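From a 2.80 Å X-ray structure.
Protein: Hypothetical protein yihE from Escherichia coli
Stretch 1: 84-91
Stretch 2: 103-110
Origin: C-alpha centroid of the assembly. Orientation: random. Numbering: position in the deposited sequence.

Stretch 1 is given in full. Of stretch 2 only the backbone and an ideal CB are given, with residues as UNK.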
# COMPACT_ATOMS: atom_id res chain seq x y z
N VAL A 84 -0.33 13.85 7.55
CA VAL A 84 0.14 12.51 7.90
C VAL A 84 0.62 12.54 9.34
O VAL A 84 0.98 13.60 9.85
CB VAL A 84 1.31 12.06 6.99
CG1 VAL A 84 0.88 12.05 5.54
CG2 VAL A 84 2.50 12.98 7.18
N ALA A 85 0.63 11.40 10.01
CA ALA A 85 1.10 11.38 11.39
C ALA A 85 2.51 10.81 11.46
O ALA A 85 2.74 9.64 11.17
CB ALA A 85 0.16 10.57 12.26
N ALA A 86 3.46 11.64 11.85
CA ALA A 86 4.83 11.21 11.96
C ALA A 86 5.00 10.43 13.26
O ALA A 86 4.30 10.69 14.24
CB ALA A 86 5.76 12.41 11.95
N PRO A 87 5.92 9.46 13.29
CA PRO A 87 6.14 8.68 14.51
C PRO A 87 6.79 9.56 15.58
O PRO A 87 7.57 10.45 15.25
CB PRO A 87 7.07 7.58 14.03
CG PRO A 87 7.85 8.26 12.94
CD PRO A 87 6.79 9.00 12.19
N VAL A 88 6.45 9.32 16.84
CA VAL A 88 7.02 10.10 17.95
C VAL A 88 8.47 9.73 18.22
O VAL A 88 8.88 8.59 18.05
CB VAL A 88 6.24 9.87 19.25
CG1 VAL A 88 6.99 10.51 20.41
CG2 VAL A 88 4.85 10.46 19.14
N ALA A 89 9.26 10.71 18.66
CA ALA A 89 10.66 10.46 18.95
C ALA A 89 10.85 10.15 20.43
O ALA A 89 10.15 10.69 21.29
CB ALA A 89 11.50 11.66 18.56
N PHE A 90 11.80 9.26 20.73
CA PHE A 90 12.05 8.90 22.11
C PHE A 90 13.50 9.01 22.53
O PHE A 90 14.24 8.02 22.52
CB PHE A 90 11.52 7.50 22.39
CG PHE A 90 10.03 7.43 22.47
CD1 PHE A 90 9.35 7.96 23.55
CD2 PHE A 90 9.29 6.87 21.42
CE1 PHE A 90 7.95 7.94 23.60
CE2 PHE A 90 7.89 6.84 21.46
CZ PHE A 90 7.22 7.38 22.55
N ASN A 91 13.89 10.23 22.89
CA ASN A 91 15.24 10.51 23.37
C ASN A 91 16.32 10.00 22.44
O ASN A 91 17.30 9.39 22.88
CB ASN A 91 15.41 9.90 24.77
CG ASN A 91 14.27 10.29 25.72
OD1 ASN A 91 14.12 9.70 26.79
ND2 ASN A 91 13.48 11.28 25.33
N UNK A 103 9.55 -1.24 16.34
CA UNK A 103 8.25 -0.61 16.51
C UNK A 103 8.36 0.90 16.64
O UNK A 103 9.44 1.42 16.92
CB UNK A 103 7.54 -1.19 17.74
N UNK A 104 7.24 1.58 16.42
CA UNK A 104 7.17 3.02 16.51
C UNK A 104 5.83 3.39 17.13
O UNK A 104 4.92 2.57 17.19
CB UNK A 104 7.35 3.67 15.14
N UNK A 105 5.71 4.63 17.59
CA UNK A 105 4.48 5.09 18.21
C UNK A 105 3.95 6.29 17.44
O UNK A 105 4.68 7.23 17.17
CB UNK A 105 4.71 5.44 19.68
N UNK A 106 2.67 6.25 17.07
CA UNK A 106 2.10 7.36 16.32
C UNK A 106 0.91 7.99 17.03
O UNK A 106 0.12 7.30 17.67
CB UNK A 106 1.68 6.89 14.93
N UNK A 107 0.78 9.32 16.91
CA UNK A 107 -0.31 10.08 17.53
C UNK A 107 -1.64 9.64 16.94
O UNK A 107 -1.94 9.96 15.79
CB UNK A 107 -0.11 11.58 17.34
N UNK A 108 -2.44 8.91 17.71
CA UNK A 108 -3.74 8.47 17.21
C UNK A 108 -4.42 9.67 16.57
O UNK A 108 -4.76 10.65 17.24
CB UNK A 108 -4.60 7.87 18.33
N UNK A 109 -4.61 9.58 15.26
CA UNK A 109 -5.22 10.65 14.48
C UNK A 109 -6.72 10.84 14.69
O UNK A 109 -7.17 11.92 15.06
CB UNK A 109 -4.96 10.39 12.99
N UNK A 110 -7.50 9.79 14.45
CA UNK A 110 -8.95 9.89 14.61
C UNK A 110 -9.57 10.42 13.33
O UNK A 110 -8.87 10.63 12.35
CB UNK A 110 -9.31 10.79 15.79

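Stretch 1 is extended but forms no regular strand. It runs alongside the backbone of stretch 2 and offers mostly apolar surface. One hydrogen bond joins the two backbones: Val88 N donates to O of position 105 at 2.8 Å, nearly straight at 172°.

Position 103 has extended backbone angles. Stretch 1 leaves it free. The residue is Phe103, chi1 p. Its ring makes no contact with stretch 1.

At position 104, CA-to-CB points sideways, and the ideal CB lies 4.1 Å from Pro87 CB. A small or medium apolar side chain would suit. The residue is Ala104, whose CB packs on Pro87 CB at 4.1 Å.

At position 105 the ideal CB is 3.9 Å from Phe90 CE2 and 4.7 Å from Val88 CB. Stretch 1 offers hydrocarbon here, and the backbone is that of a strand. Val, Ile or Leu would all be reasonable. The residue is Val105, chi1 t. Its CG2 reaches Phe90 CE2 at 3.6 Å, oblique to the ring.

At position 106, CA-to-CB again points sideways. The ideal CB is 4.8 Å from both Ala85 O and Pro87 CA, so a longer side chain could turn back to the proline. An aromatic ring or a long aliphatic chain would suit. The residue is Phe106, chi1 m, and the end of its side chain does come nearer. Pro87 CB sits over one face of the ring, 3.9 Å from its centroid, in a CH-pi contact. Ala85 O lies at the ring edge, 3.3 Å from Phe106 CD2.

At position 107 phi is -63°, which a proline ring allows. The ideal CB is 5.2 Å from Ala85 CB and 5.4 Å from Val88 CG2, so a compact apolar side chain fits. The residue is Pro107. Its CG meets Val88 CG2 at 4.1 Å, and its CD lies 3.3 Å from Ala86 O.

Position 108 points away from stretch 1, and many residues would do. It is Ser108, which makes no contact here.

Position 109 points toward stretch 1, with Ala85 CB 5.2 Å from the ideal CB. A medium aliphatic side chain could close that gap. The residue is Val109, chi1 t; its CG2 reaches Ala85 CB at 3.7 Å.

Position 110 is out of reach. At phi 86° and psi -177°, a CB would jam against the preceding carbonyl O, which calls for glycine. It is Gly110.

Stretch 2 (103-110) FAVFPSVG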
# COMPACT_ATOMS: atom_id res chain seq x y z
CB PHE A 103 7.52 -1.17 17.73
CG PHE A 103 8.20 -0.90 19.04
CD1 PHE A 103 9.42 -1.48 19.34
CD2 PHE A 103 7.58 -0.12 20.01
CE1 PHE A 103 10.02 -1.29 20.59
CE2 PHE A 103 8.18 0.08 21.26
CZ PHE A 103 9.39 -0.51 21.55
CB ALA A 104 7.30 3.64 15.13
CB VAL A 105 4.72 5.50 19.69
CG1 VAL A 105 3.40 5.79 20.36
CG2 VAL A 105 5.45 4.38 20.43
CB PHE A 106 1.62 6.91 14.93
CG PHE A 106 2.69 6.28 14.09
CD1 PHE A 106 3.13 4.99 14.34
CD2 PHE A 106 3.25 6.99 13.03
CE1 PHE A 106 4.11 4.41 13.55
CE2 PHE A 106 4.24 6.42 12.23
CZ PHE A 106 4.67 5.12 12.49
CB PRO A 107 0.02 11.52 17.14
CG PRO A 107 1.51 11.51 16.97
CD PRO A 107 1.75 10.22 16.26
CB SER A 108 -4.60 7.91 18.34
OG SER A 108 -5.85 7.47 17.84
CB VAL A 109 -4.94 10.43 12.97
CG1 VAL A 109 -5.46 11.60 12.16
CG2 VAL A 109 -3.45 10.24 12.74
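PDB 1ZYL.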